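Local structure of DNA topoisomerase 2-associated protein PAT1 (Saccharomyces cerevisiae, 5LMG) at residues A79-L84 and N114-Q119; N94-M99 and L122-K127; N130-L135 and L186-N191. The protein activates mRNA decapping and represses translation in yeast, with a C-terminal domain that binds the decapping enzyme Dcp2 and the exonuclease Xrn1. The protein carries 2 engineered substitutions. All coordinates share one frame; numbering follows the deposited sequence.

In the fold
The three contacts follow helix 118-130 through a mainly helical domain whose family belongs to the TPR clan. Interaction 1 lies at its start, interaction 2 along its middle and interaction 3 where it ends. The centres of interactions 1 and 2 are 12 Å apart. Those of interactions 2 and 3 are 11 Å apart. Between interactions 1 and 3 the centres are 22 Å apart, which places all three nearly in a row. Segments of interactions 1 and 2 alternate along the chain, while interaction 3 opens after both have closed. L116 packs on I124 between the first two, and E131 joins the last two through a probable hydrogen bond to the N94 backbone. One helix thus holds a different neighbour at each level, so the relative placement of helices 78-82, 95-99 and 178-191 probably depends on it.

Interaction 1 (A79-L84 and N114-Q119); sequences AMWEAL and NFLDKQ. With MG (magnesium ion), chain N.
The turn between helices 103-114 and 118-130 of this mainly helical domain presents F115 and L116 to M80 and W81 of the short helix 78-82, and D117, the N-cap of helix 118-130, lies immediately after them. The contact is wholly apolar and modest, burying 195 Å² in total. M80 supplies its terminal methyl: with CG trans to the backbone N (chi1 -176°), the chain bends at both chi2 and chi3 and brings CE up against F115 CB at 3.8 Å. The same methyl meets one branch of L116, with M80 CE 3.9 Å from L116 CD2. That branch is shared, because L116 CD2 also lies 3.7 Å from W81 CE3, on the six-membered part of the indole and oblique to its plane. L116 CD2 therefore touches both the thioether end and the indole, and its side chain crosses both of theirs at roughly a right angle. M80 also packs on I62 of helix 48-70 and I112 of helix 103-114, while the indole also touches Q120 and K123. A polar link beside this patch joins the F115 carbonyl to S77 OG.

The carboxylate of D117 takes no part in the apolar contact and has two duties. OD1 caps a backbone N just beyond the segment while the D117 backbone N bonds to Q120 OE1, a reciprocal pattern consistent with a capping box. OD2 binds a magnesium ion at 2.2 Å; D117 OD1, 3.5 Å from the same ion, is too distant to share it, so the carboxylate is monodentate. Two waters also bind the magnesium, water 1 at 2.1 Å and water 2 at 2.3 Å. Water 1 closes a ring by donating to D117 OD1 at 2.9 Å.

Interaction 2 (N94-M99 and L122-K127); sequences NPFISM and LKILQK
K127 leaves its helix with CG trans to the backbone N (chi1 -168°), then turns at chi2 (87°) and again at chi3, so that its aliphatic chain passes obliquely over one face of the N94 amide. The evidence is a set of near-equal separations: K127 CD is 3.6 Å from N94 CG, 3.7 Å from N94 ND2 and 3.8 Å from N94 OD1. CD thus sits over the middle of the amide face, near CG, and not at an edge. This is a contact of carbon with a flat polar group, in which the lysine contributes its chain and not its charge.

The amide is fixed by its place at the N-cap of helix 95-99. Its OD1 accepts from F96 N at 3.0 Å, an Asx turn; the bond is bent, 141° at the hydrogen, and the donor stands above the carbonyl plane. The other end of the amide is also engaged, since ND2 bonds to H85 O, so the rotation of this buried group is held from both ends. In the fold the contact fastens helix 95-99 to helix 118-130.

Apolar groups complete it next to the amide. On F96 the CE2-CZ bond receives a methyl of I124: I124 CG2 is 3.7 Å from F96 CZ and equally 3.7 Å from F96 CE2, oblique to the ring. M109 and F113 of helix 103-114 touch F96 and I124 respectively. I97 approaches the backbone of K127 instead, its CD1 lying 3.9 Å from K127 O.

Interaction 3 (N130-L135 and L186-N191); sequences NELSHL and LQLIRN
N130 and L132, where helix 118-130 gives way to the loop before helix 136-141, lean on Q187, L188 and N191 of helix 178-191, so the contact joins the end of one helix of the mainly helical domain to the last turns of another. The backbones come close: the CA atoms of N130 and Q187 are 5.3 Å apart.

The apolar part is small. L132 CD2 touches L188 CD1 at 3.9 Å, the two side chains meeting at a slant, and both leucines also pack on L197 of helix 194-197. Nearby, S133 OG bonds to N192 OD1, a polar tie between the loop and N192.

The polar part gathers three amides. The N130 amide, extended from its backbone with CG trans to N, meets those of Q187 and N191, its plane turned 48° from the first and 64° from the second. The main chain of N130 takes part too, its carbonyl O lying 3.3 Å from N191 CB. An alanine at this position would lack the amide, which would probably open a gap beside the ends of Q187 and N191 and let the Q187 amide turn more freely.

N191 has an anchor of its own within its helix. With CG beside its backbone N, its amide folds back one turn, and N191 ND2 donates to Q187 O at 2.8 Å, nearly straight at 164°, in the carbonyl plane and on a lone pair.

Interaction 1 (A79-L84 and N114-Q119)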
ATOM      1  N   ALA A  79      22.050  20.888  10.882  1.00 47.23           N
ATOM      2  CA  ALA A  79      22.391  21.176   9.488  1.00 47.44           C
ATOM      3  C   ALA A  79      21.715  20.192   8.526  1.00 51.79           C
ATOM      4  O   ALA A  79      21.195  20.626   7.497  1.00 51.70           O
ATOM      5  CB  ALA A  79      23.899  21.167   9.297  1.00 48.17           C
ATOM      6  N   MET A  80      21.659  18.883   8.892  1.00 47.84           N
ATOM      7  CA  MET A  80      21.006  17.856   8.071  1.00 46.64           C
ATOM      8  C   MET A  80      19.486  18.100   8.006  1.00 49.87           C
ATOM      9  O   MET A  80      18.914  18.052   6.906  1.00 47.29           O
ATOM     10  CB  MET A  80      21.331  16.443   8.593  1.00 48.19           C
ATOM     11  CG  MET A  80      20.767  15.315   7.721  1.00 50.76           C
ATOM     12  SD  MET A  80      19.098  14.785   8.203  1.00 54.15           S
ATOM     13  CE  MET A  80      19.460  13.844   9.680  1.00 50.22           C
ATOM     14  N   TRP A  81      18.841  18.341   9.183  1.00 47.42           N
ATOM     15  CA  TRP A  81      17.407  18.620   9.277  1.00 47.74           C
ATOM     16  C   TRP A  81      17.046  19.836   8.415  1.00 51.90           C
ATOM     17  O   TRP A  81      16.107  19.755   7.629  1.00 50.37           O
ATOM     18  CB  TRP A  81      16.942  18.809  10.745  1.00 47.10           C
ATOM     19  CG  TRP A  81      15.522  19.301  10.872  1.00 48.86           C
ATOM     20  CD1 TRP A  81      15.121  20.561  11.208  1.00 52.58           C
ATOM     21  CD2 TRP A  81      14.321  18.567  10.570  1.00 48.31           C
ATOM     22  NE1 TRP A  81      13.745  20.647  11.180  1.00 52.33           N
ATOM     23  CE2 TRP A  81      13.229  19.441  10.784  1.00 52.95           C
ATOM     24  CE3 TRP A  81      14.060  17.249  10.148  1.00 49.01           C
ATOM     25  CZ2 TRP A  81      11.898  19.041  10.598  1.00 51.82           C
ATOM     26  CZ3 TRP A  81      12.739  16.847   9.990  1.00 50.31           C
ATOM     27  CH2 TRP A  81      11.676  17.738  10.209  1.00 51.20           C
ATOM     28  N   GLU A  82      17.833  20.922   8.521  1.00 50.70           N
ATOM     29  CA  GLU A  82      17.634  22.151   7.745  1.00 52.31           C
ATOM     30  C   GLU A  82      17.792  21.929   6.231  1.00 57.30           C
ATOM     31  O   GLU A  82      17.031  22.509   5.458  1.00 57.37           O
ATOM     32  CB  GLU A  82      18.550  23.276   8.243  1.00 54.35           C
ATOM     33  CG  GLU A  82      18.019  23.977   9.483  1.00 67.01           C
ATOM     34  CD  GLU A  82      18.809  25.202   9.900  1.00 95.60           C
ATOM     35  OE1 GLU A  82      18.731  26.235   9.195  1.00 99.81           O
ATOM     36  OE2 GLU A  82      19.491  25.139  10.949  1.00 90.56           O
ATOM     37  N   ALA A  83      18.727  21.045   5.819  1.00 53.78           N
ATOM     38  CA  ALA A  83      18.974  20.693   4.411  1.00 53.56           C
ATOM     39  C   ALA A  83      17.811  19.902   3.755  1.00 56.61           C
ATOM     40  O   ALA A  83      17.795  19.753   2.533  1.00 56.49           O
ATOM     41  CB  ALA A  83      20.282  19.923   4.283  1.00 54.10           C
ATOM     42  N   LEU A  84      16.833  19.432   4.558  1.00 53.57           N
ATOM     43  CA  LEU A  84      15.658  18.679   4.093  1.00 52.83           C
ATOM     44  C   LEU A  84      14.472  19.551   3.625  1.00 59.49           C
ATOM     45  O   LEU A  84      13.627  19.065   2.866  1.00 59.03           O
ATOM     46  CB  LEU A  84      15.182  17.669   5.155  1.00 51.90           C
ATOM     47  CG  LEU A  84      16.080  16.484   5.512  1.00 55.26           C
ATOM     48  CD1 LEU A  84      15.478  15.697   6.658  1.00 55.24           C
ATOM     49  CD2 LEU A  84      16.280  15.549   4.326  1.00 53.64           C
ATOM     50  N   ASN A 114      17.961   7.610  11.311  1.00 44.23           N
ATOM     51  CA  ASN A 114      18.876   7.284  12.405  1.00 43.86           C
ATOM     52  C   ASN A 114      19.278   8.523  13.229  1.00 47.84           C
ATOM     53  O   ASN A 114      19.620   8.372  14.400  1.00 48.01           O
ATOM     54  CB  ASN A 114      20.141   6.593  11.873  1.00 42.88           C
ATOM     55  CG  ASN A 114      19.938   5.179  11.391  1.00 59.91           C
ATOM     56  OD1 ASN A 114      18.975   4.489  11.756  1.00 55.02           O
ATOM     57  ND2 ASN A 114      20.867   4.708  10.574  1.00 51.13           N
ATOM     58  N   PHE A 115      19.253   9.732  12.623  1.00 44.11           N
ATOM     59  CA  PHE A 115      19.691  10.968  13.290  1.00 44.76           C
ATOM     60  C   PHE A 115      18.566  11.953  13.659  1.00 50.21           C
ATOM     61  O   PHE A 115      18.859  13.074  14.076  1.00 51.05           O
ATOM     62  CB  PHE A 115      20.779  11.672  12.444  1.00 46.45           C
ATOM     63  CG  PHE A 115      22.029  10.841  12.279  1.00 47.43           C
ATOM     64  CD1 PHE A 115      22.995  10.805  13.277  1.00 49.71           C
ATOM     65  CD2 PHE A 115      22.210  10.045  11.150  1.00 49.19           C
ATOM     66  CE1 PHE A 115      24.137  10.005  13.140  1.00 50.76           C
ATOM     67  CE2 PHE A 115      23.346   9.241  11.017  1.00 52.02           C
ATOM     68  CZ  PHE A 115      24.307   9.230  12.010  1.00 50.08           C
ATOM     69  N   LEU A 116      17.298  11.534  13.553  1.00 46.40           N
ATOM     70  CA  LEU A 116      16.159  12.390  13.895  1.00 46.01           C
ATOM     71  C   LEU A 116      15.457  11.956  15.171  1.00 48.34           C
ATOM     72  O   LEU A 116      15.541  10.789  15.555  1.00 47.64           O
ATOM     73  CB  LEU A 116      15.128  12.421  12.755  1.00 45.56           C
ATOM     74  CG  LEU A 116      15.569  12.928  11.385  1.00 50.01           C
ATOM     75  CD1 LEU A 116      14.464  12.743  10.394  1.00 49.55           C
ATOM     76  CD2 LEU A 116      16.013  14.386  11.431  1.00 52.64           C
ATOM     77  N   ASP A 117      14.736  12.895  15.811  1.00 44.97           N
ATOM     78  CA  ASP A 117      13.928  12.585  16.988  1.00 44.69           C
ATOM     79  C   ASP A 117      12.477  12.318  16.547  1.00 47.89           C
ATOM     80  O   ASP A 117      12.188  12.402  15.345  1.00 45.11           O
ATOM     81  CB  ASP A 117      14.054  13.653  18.103  1.00 46.63           C
ATOM     82  CG  ASP A 117      13.503  15.044  17.816  1.00 46.02           C
ATOM     83  OD1 ASP A 117      12.718  15.192  16.859  1.00 43.66           O
ATOM     84  OD2 ASP A 117      13.834  15.972  18.568  1.00 54.52           O
ATOM     85  N   LYS A 118      11.586  11.978  17.503  1.00 45.61           N
ATOM     86  CA  LYS A 118      10.189  11.627  17.248  1.00 45.62           C
ATOM     87  C   LYS A 118       9.400  12.706  16.476  1.00 47.42           C
ATOM     88  O   LYS A 118       8.784  12.381  15.452  1.00 45.93           O
ATOM     89  CB  LYS A 118       9.482  11.240  18.563  1.00 49.71           C
ATOM     90  CG  LYS A 118       8.078  10.656  18.386  1.00 60.12           C
ATOM     91  CD  LYS A 118       7.386  10.492  19.733  1.00 76.76           C
ATOM     92  CE  LYS A 118       5.885  10.601  19.617  1.00 92.98           C
ATOM     93  NZ  LYS A 118       5.196  10.243  20.887  1.00104.24           N
ATOM     94  N   GLN A 119       9.425  13.969  16.950  1.00 44.19           N
ATOM     95  CA  GLN A 119       8.684  15.076  16.328  1.00 44.11           C
ATOM     96  C   GLN A 119       9.169  15.403  14.906  1.00 48.13           C
ATOM     97  O   GLN A 119       8.350  15.785  14.062  1.00 46.65           O
ATOM     98  CB  GLN A 119       8.656  16.332  17.213  1.00 46.15           C
ATOM     99  CG  GLN A 119       7.799  16.201  18.499  1.00 57.65           C
ATOM    100  CD  GLN A 119       6.369  15.734  18.268  1.00 72.99           C
ATOM    101  OE1 GLN A 119       5.957  14.666  18.734  1.00 65.27           O
ATOM    102  NE2 GLN A 119       5.586  16.508  17.531  1.00 69.03           N
TER
HETATM  103 MG    MG N 810      13.227  18.033  18.774  0.50 51.60          MG
HETATM  104  O   HOH W   1      11.819  17.889  17.168  1.00 45.33           O
HETATM  105  O   HOH W   2      14.841  18.771  17.294  1.00 58.42           O

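Interaction 2 (N94-M99 and L122-K127)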
ATOM      1  N   ASN A  94       6.572  21.018  -1.880  1.00 58.20           N
ATOM      2  CA  ASN A  94       7.669  21.053  -0.904  1.00 57.48           C
ATOM      3  C   ASN A  94       8.972  20.394  -1.443  1.00 59.18           C
ATOM      4  O   ASN A  94       8.894  19.310  -2.037  1.00 57.27           O
ATOM      5  CB  ASN A  94       7.205  20.421   0.419  1.00 57.31           C
ATOM      6  CG  ASN A  94       8.232  20.443   1.518  1.00 76.77           C
ATOM      7  OD1 ASN A  94       9.038  19.523   1.654  1.00 69.05           O
ATOM      8  ND2 ASN A  94       8.210  21.477   2.345  1.00 67.69           N
ATOM      9  N   PRO A  95      10.163  21.032  -1.275  1.00 55.49           N
ATOM     10  CA  PRO A  95      11.411  20.427  -1.798  1.00 54.82           C
ATOM     11  C   PRO A  95      11.699  18.992  -1.339  1.00 54.75           C
ATOM     12  O   PRO A  95      12.301  18.234  -2.102  1.00 52.79           O
ATOM     13  CB  PRO A  95      12.501  21.404  -1.349  1.00 57.45           C
ATOM     14  CG  PRO A  95      11.788  22.711  -1.185  1.00 62.65           C
ATOM     15  CD  PRO A  95      10.438  22.335  -0.635  1.00 57.96           C
ATOM     16  N   PHE A  96      11.252  18.609  -0.115  1.00 50.24           N
ATOM     17  CA  PHE A  96      11.429  17.246   0.394  1.00 48.87           C
ATOM     18  C   PHE A  96      10.633  16.240  -0.456  1.00 52.30           C
ATOM     19  O   PHE A  96      11.155  15.172  -0.771  1.00 51.28           O
ATOM     20  CB  PHE A  96      11.069  17.132   1.887  1.00 49.66           C
ATOM     21  CG  PHE A  96      11.191  15.732   2.436  1.00 49.98           C
ATOM     22  CD1 PHE A  96      12.435  15.203   2.770  1.00 52.83           C
ATOM     23  CD2 PHE A  96      10.065  14.932   2.605  1.00 51.23           C
ATOM     24  CE1 PHE A  96      12.552  13.903   3.263  1.00 53.13           C
ATOM     25  CE2 PHE A  96      10.180  13.632   3.102  1.00 53.73           C
ATOM     26  CZ  PHE A  96      11.424  13.127   3.432  1.00 51.96           C
ATOM     27  N   ILE A  97       9.381  16.595  -0.823  1.00 48.95           N
ATOM     28  CA  ILE A  97       8.486  15.786  -1.655  1.00 48.48           C
ATOM     29  C   ILE A  97       9.127  15.545  -3.028  1.00 51.60           C
ATOM     30  O   ILE A  97       9.112  14.413  -3.506  1.00 49.75           O
ATOM     31  CB  ILE A  97       7.042  16.388  -1.728  1.00 51.65           C
ATOM     32  CG1 ILE A  97       6.339  16.371  -0.343  1.00 51.99           C
ATOM     33  CG2 ILE A  97       6.160  15.742  -2.822  1.00 51.73           C
ATOM     34  CD1 ILE A  97       5.934  14.960   0.237  1.00 56.83           C
ATOM     35  N   SER A  98       9.725  16.587  -3.627  1.00 49.40           N
ATOM     36  CA  SER A  98      10.414  16.460  -4.920  1.00 49.39           C
ATOM     37  C   SER A  98      11.683  15.608  -4.847  1.00 52.28           C
ATOM     38  O   SER A  98      11.963  14.880  -5.804  1.00 50.36           O
ATOM     39  CB  SER A  98      10.708  17.827  -5.516  1.00 53.28           C
ATOM     40  OG  SER A  98       9.540  18.308  -6.160  1.00 60.72           O
ATOM     41  N   MET A  99      12.416  15.649  -3.700  1.00 49.87           N
ATOM     42  CA  MET A  99      13.629  14.845  -3.468  1.00 50.62           C
ATOM     43  C   MET A  99      13.304  13.343  -3.526  1.00 51.39           C
ATOM     44  O   MET A  99      14.143  12.541  -3.944  1.00 49.81           O
ATOM     45  CB  MET A  99      14.305  15.215  -2.132  1.00 53.92           C
ATOM     46  CG  MET A  99      15.149  16.481  -2.224  1.00 59.81           C
ATOM     47  SD  MET A  99      16.345  16.730  -0.868  1.00 65.73           S
ATOM     48  CE  MET A  99      15.277  17.378   0.388  1.00 62.55           C
ATOM     49  N   LEU A 122       7.807  12.572  12.766  1.00 45.67           N
ATOM     50  CA  LEU A 122       6.365  12.794  12.650  1.00 45.74           C
ATOM     51  C   LEU A 122       6.080  13.900  11.623  1.00 48.01           C
ATOM     52  O   LEU A 122       5.176  13.737  10.807  1.00 47.10           O
ATOM     53  CB  LEU A 122       5.753  13.110  14.034  1.00 46.60           C
ATOM     54  CG  LEU A 122       4.237  12.913  14.276  1.00 52.64           C
ATOM     55  CD1 LEU A 122       3.503  14.217  14.260  1.00 54.53           C
ATOM     56  CD2 LEU A 122       3.596  11.864  13.374  1.00 52.77           C
ATOM     57  N   LYS A 123       6.906  14.973  11.609  1.00 44.77           N
ATOM     58  CA  LYS A 123       6.799  16.079  10.639  1.00 44.86           C
ATOM     59  C   LYS A 123       7.006  15.602   9.188  1.00 47.02           C
ATOM     60  O   LYS A 123       6.339  16.103   8.277  1.00 46.01           O
ATOM     61  CB  LYS A 123       7.786  17.202  10.968  1.00 47.64           C
ATOM     62  CG  LYS A 123       7.263  18.193  11.996  1.00 56.38           C
ATOM     63  CD  LYS A 123       8.300  19.280  12.278  1.00 70.00           C
ATOM     64  CE  LYS A 123       7.844  20.275  13.318  1.00 80.79           C
ATOM     65  NZ  LYS A 123       6.797  21.192  12.792  1.00 92.13           N
ATOM     66  N   ILE A 124       7.904  14.625   8.987  1.00 44.15           N
ATOM     67  CA  ILE A 124       8.173  14.012   7.677  1.00 44.19           C
ATOM     68  C   ILE A 124       6.924  13.248   7.204  1.00 48.03           C
ATOM     69  O   ILE A 124       6.478  13.470   6.079  1.00 47.13           O
ATOM     70  CB  ILE A 124       9.462  13.147   7.680  1.00 46.56           C
ATOM     71  CG1 ILE A 124      10.720  14.071   7.711  1.00 47.27           C
ATOM     72  CG2 ILE A 124       9.491  12.163   6.481  1.00 46.63           C
ATOM     73  CD1 ILE A 124      12.071  13.406   7.822  1.00 49.12           C
ATOM     74  N   LEU A 125       6.351  12.389   8.080  1.00 44.83           N
ATOM     75  CA  LEU A 125       5.142  11.605   7.804  1.00 44.98           C
ATOM     76  C   LEU A 125       3.961  12.542   7.487  1.00 48.46           C
ATOM     77  O   LEU A 125       3.252  12.310   6.504  1.00 47.56           O
ATOM     78  CB  LEU A 125       4.782  10.686   8.989  1.00 45.41           C
ATOM     79  CG  LEU A 125       5.673   9.495   9.431  1.00 50.42           C
ATOM     80  CD1 LEU A 125       4.857   8.226   9.537  1.00 51.16           C
ATOM     81  CD2 LEU A 125       6.936   9.299   8.588  1.00 52.10           C
ATOM     82  N   GLN A 126       3.784  13.620   8.296  1.00 45.40           N
ATOM     83  CA  GLN A 126       2.746  14.648   8.109  1.00 45.07           C
ATOM     84  C   GLN A 126       2.884  15.283   6.720  1.00 50.17           C
ATOM     85  O   GLN A 126       1.886  15.401   6.017  1.00 49.86           O
ATOM     86  CB  GLN A 126       2.823  15.741   9.194  1.00 46.45           C
ATOM     87  CG  GLN A 126       2.283  15.307  10.557  1.00 57.54           C
ATOM     88  CD  GLN A 126       2.428  16.363  11.633  1.00 71.38           C
ATOM     89  OE1 GLN A 126       3.464  17.023  11.776  1.00 62.21           O
ATOM     90  NE2 GLN A 126       1.425  16.474  12.484  1.00 66.20           N
ATOM     91  N   LYS A 127       4.125  15.650   6.315  1.00 47.82           N
ATOM     92  CA  LYS A 127       4.417  16.236   5.004  1.00 48.37           C
ATOM     93  C   LYS A 127       4.010  15.277   3.870  1.00 50.77           C
ATOM     94  O   LYS A 127       3.287  15.693   2.964  1.00 49.88           O
ATOM     95  CB  LYS A 127       5.916  16.602   4.888  1.00 51.81           C
ATOM     96  CG  LYS A 127       6.266  17.482   3.684  1.00 62.81           C
ATOM     97  CD  LYS A 127       6.115  18.963   4.000  1.00 75.04           C
ATOM     98  CE  LYS A 127       4.894  19.576   3.370  1.00 83.50           C
ATOM     99  NZ  LYS A 127       4.636  20.925   3.923  1.00 96.36           N
TER

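Interaction 3 (N130-L135 and L186-N191)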
ATOM      1  N   ASN A 130       0.192  14.915   3.692  1.00 51.30           N
ATOM      2  CA  ASN A 130      -0.389  16.208   3.300  1.00 52.12           C
ATOM      3  C   ASN A 130      -0.260  16.467   1.792  1.00 55.73           C
ATOM      4  O   ASN A 130      -1.163  17.049   1.192  1.00 54.67           O
ATOM      5  CB  ASN A 130       0.278  17.355   4.085  1.00 53.82           C
ATOM      6  CG  ASN A 130      -0.364  18.705   3.896  1.00 75.88           C
ATOM      7  OD1 ASN A 130      -1.481  18.958   4.351  1.00 67.16           O
ATOM      8  ND2 ASN A 130       0.343  19.613   3.234  1.00 70.30           N
ATOM      9  N   GLU A 131       0.869  16.043   1.189  1.00 52.63           N
ATOM     10  CA  GLU A 131       1.165  16.259  -0.228  1.00 52.46           C
ATOM     11  C   GLU A 131       1.233  14.932  -1.014  1.00 55.07           C
ATOM     12  O   GLU A 131       1.898  14.875  -2.050  1.00 54.10           O
ATOM     13  CB  GLU A 131       2.496  17.033  -0.363  1.00 54.21           C
ATOM     14  CG  GLU A 131       2.514  18.388   0.322  1.00 66.60           C
ATOM     15  CD  GLU A 131       2.605  19.564  -0.629  1.00 97.72           C
ATOM     16  OE1 GLU A 131       3.709  20.139  -0.760  1.00 95.66           O
ATOM     17  OE2 GLU A 131       1.569  19.913  -1.241  1.00 98.40           O
ATOM     18  N   LEU A 132       0.529  13.883  -0.536  1.00 49.98           N
ATOM     19  CA  LEU A 132       0.550  12.547  -1.139  1.00 48.97           C
ATOM     20  C   LEU A 132       0.161  12.519  -2.629  1.00 54.31           C
ATOM     21  O   LEU A 132       0.759  11.757  -3.383  1.00 52.67           O
ATOM     22  CB  LEU A 132      -0.288  11.550  -0.317  1.00 48.23           C
ATOM     23  CG  LEU A 132       0.099  10.068  -0.430  1.00 52.03           C
ATOM     24  CD1 LEU A 132       1.610   9.848  -0.207  1.00 52.16           C
ATOM     25  CD2 LEU A 132      -0.695   9.217   0.540  1.00 52.25           C
ATOM     26  N   SER A 133      -0.784  13.377  -3.059  1.00 52.51           N
ATOM     27  CA  SER A 133      -1.205  13.445  -4.460  1.00 52.74           C
ATOM     28  C   SER A 133      -0.151  14.109  -5.362  1.00 59.00           C
ATOM     29  O   SER A 133      -0.173  13.890  -6.574  1.00 59.35           O
ATOM     30  CB  SER A 133      -2.564  14.125  -4.586  1.00 54.82           C
ATOM     31  OG  SER A 133      -3.558  13.345  -3.942  1.00 58.97           O
ATOM     32  N   HIS A 134       0.782  14.881  -4.765  1.00 56.25           N
ATOM     33  CA  HIS A 134       1.884  15.565  -5.453  1.00 57.12           C
ATOM     34  C   HIS A 134       3.154  14.693  -5.492  1.00 57.93           C
ATOM     35  O   HIS A 134       4.167  15.096  -6.075  1.00 57.59           O
ATOM     36  CB  HIS A 134       2.193  16.918  -4.771  1.00 59.69           C
ATOM     37  CG  HIS A 134       1.073  17.920  -4.800  1.00 64.65           C
ATOM     38  ND1 HIS A 134      -0.173  17.613  -5.331  1.00 66.93           N
ATOM     39  CD2 HIS A 134       1.052  19.196  -4.346  1.00 67.66           C
ATOM     40  CE1 HIS A 134      -0.907  18.706  -5.179  1.00 67.17           C
ATOM     41  NE2 HIS A 134      -0.211  19.686  -4.599  1.00 67.89           N
ATOM     42  N   LEU A 135       3.107  13.516  -4.848  1.00 51.80           N
ATOM     43  CA  LEU A 135       4.236  12.597  -4.788  1.00 51.14           C
ATOM     44  C   LEU A 135       4.289  11.852  -6.120  1.00 52.91           C
ATOM     45  O   LEU A 135       3.298  11.241  -6.534  1.00 51.17           O
ATOM     46  CB  LEU A 135       4.083  11.658  -3.576  1.00 51.27           C
ATOM     47  CG  LEU A 135       5.318  10.940  -3.034  1.00 56.48           C
ATOM     48  CD1 LEU A 135       6.428  11.908  -2.650  1.00 56.95           C
ATOM     49  CD2 LEU A 135       4.950  10.103  -1.840  1.00 59.04           C
ATOM     50  N   LEU A 186      -6.450  12.083   9.130  1.00 45.80           N
ATOM     51  CA  LEU A 186      -7.132  13.333   8.800  1.00 46.21           C
ATOM     52  C   LEU A 186      -6.344  14.100   7.753  1.00 51.94           C
ATOM     53  O   LEU A 186      -6.958  14.637   6.836  1.00 52.12           O
ATOM     54  CB  LEU A 186      -7.372  14.199  10.050  1.00 46.53           C
ATOM     55  CG  LEU A 186      -8.529  13.772  10.960  1.00 49.91           C
ATOM     56  CD1 LEU A 186      -8.524  14.578  12.259  1.00 50.31           C
ATOM     57  CD2 LEU A 186      -9.871  13.897  10.250  1.00 49.61           C
ATOM     58  N   GLN A 187      -4.989  14.097   7.845  1.00 48.73           N
ATOM     59  CA  GLN A 187      -4.107  14.736   6.853  1.00 49.38           C
ATOM     60  C   GLN A 187      -4.350  14.121   5.464  1.00 51.51           C
ATOM     61  O   GLN A 187      -4.468  14.850   4.483  1.00 51.48           O
ATOM     62  CB  GLN A 187      -2.615  14.580   7.233  1.00 50.74           C
ATOM     63  CG  GLN A 187      -2.123  15.508   8.347  1.00 64.14           C
ATOM     64  CD  GLN A 187      -1.987  16.961   7.949  1.00 82.16           C
ATOM     65  OE1 GLN A 187      -1.566  17.304   6.838  1.00 75.28           O
ATOM     66  NE2 GLN A 187      -2.292  17.853   8.881  1.00 74.58           N
ATOM     67  N   LEU A 188      -4.480  12.782   5.404  1.00 46.38           N
ATOM     68  CA  LEU A 188      -4.731  12.035   4.174  1.00 45.82           C
ATOM     69  C   LEU A 188      -6.099  12.364   3.548  1.00 48.03           C
ATOM     70  O   LEU A 188      -6.163  12.727   2.376  1.00 45.76           O
ATOM     71  CB  LEU A 188      -4.582  10.526   4.454  1.00 45.80           C
ATOM     72  CG  LEU A 188      -4.860   9.579   3.294  1.00 51.56           C
ATOM     73  CD1 LEU A 188      -3.679   8.700   3.031  1.00 51.93           C
ATOM     74  CD2 LEU A 188      -6.091   8.743   3.577  1.00 55.73           C
ATOM     75  N   ILE A 189      -7.180  12.247   4.340  1.00 45.72           N
ATOM     76  CA  ILE A 189      -8.570  12.442   3.915  1.00 45.78           C
ATOM     77  C   ILE A 189      -8.880  13.901   3.496  1.00 49.43           C
ATOM     78  O   ILE A 189      -9.593  14.113   2.509  1.00 47.95           O
ATOM     79  CB  ILE A 189      -9.511  11.907   5.048  1.00 49.91           C
ATOM     80  CG1 ILE A 189      -9.311  10.385   5.271  1.00 50.12           C
ATOM     81  CG2 ILE A 189     -10.978  12.203   4.787  1.00 52.68           C
ATOM     82  CD1 ILE A 189      -9.694   9.893   6.740  1.00 60.74           C
ATOM     83  N   ARG A 190      -8.337  14.892   4.228  1.00 45.77           N
ATOM     84  CA  ARG A 190      -8.603  16.309   3.973  1.00 46.03           C
ATOM     85  C   ARG A 190      -7.816  16.944   2.823  1.00 49.67           C
ATOM     86  O   ARG A 190      -8.297  17.910   2.225  1.00 50.01           O
ATOM     87  CB  ARG A 190      -8.389  17.137   5.252  1.00 44.76           C
ATOM     88  CG  ARG A 190      -9.403  16.836   6.327  1.00 50.52           C
ATOM     89  CD  ARG A 190      -9.100  17.609   7.589  1.00 49.18           C
ATOM     90  NE  ARG A 190     -10.186  17.476   8.555  1.00 49.21           N
ATOM     91  CZ  ARG A 190     -10.067  17.725   9.856  1.00 63.29           C
ATOM     92  NH1 ARG A 190      -8.902  18.118  10.362  1.00 46.05           N
ATOM     93  NH2 ARG A 190     -11.115  17.589  10.661  1.00 46.61           N
ATOM     94  N   ASN A 191      -6.615  16.446   2.536  1.00 46.34           N
ATOM     95  CA  ASN A 191      -5.738  17.050   1.524  1.00 46.35           C
ATOM     96  C   ASN A 191      -5.648  16.290   0.202  1.00 49.50           C
ATOM     97  O   ASN A 191      -4.912  16.709  -0.697  1.00 49.28           O
ATOM     98  CB  ASN A 191      -4.346  17.261   2.123  1.00 46.54           C
ATOM     99  CG  ASN A 191      -4.383  18.200   3.304  1.00 61.87           C
ATOM    100  OD1 ASN A 191      -4.513  19.420   3.158  1.00 59.02           O
ATOM    101  ND2 ASN A 191      -4.363  17.644   4.505  1.00 49.57           N
TER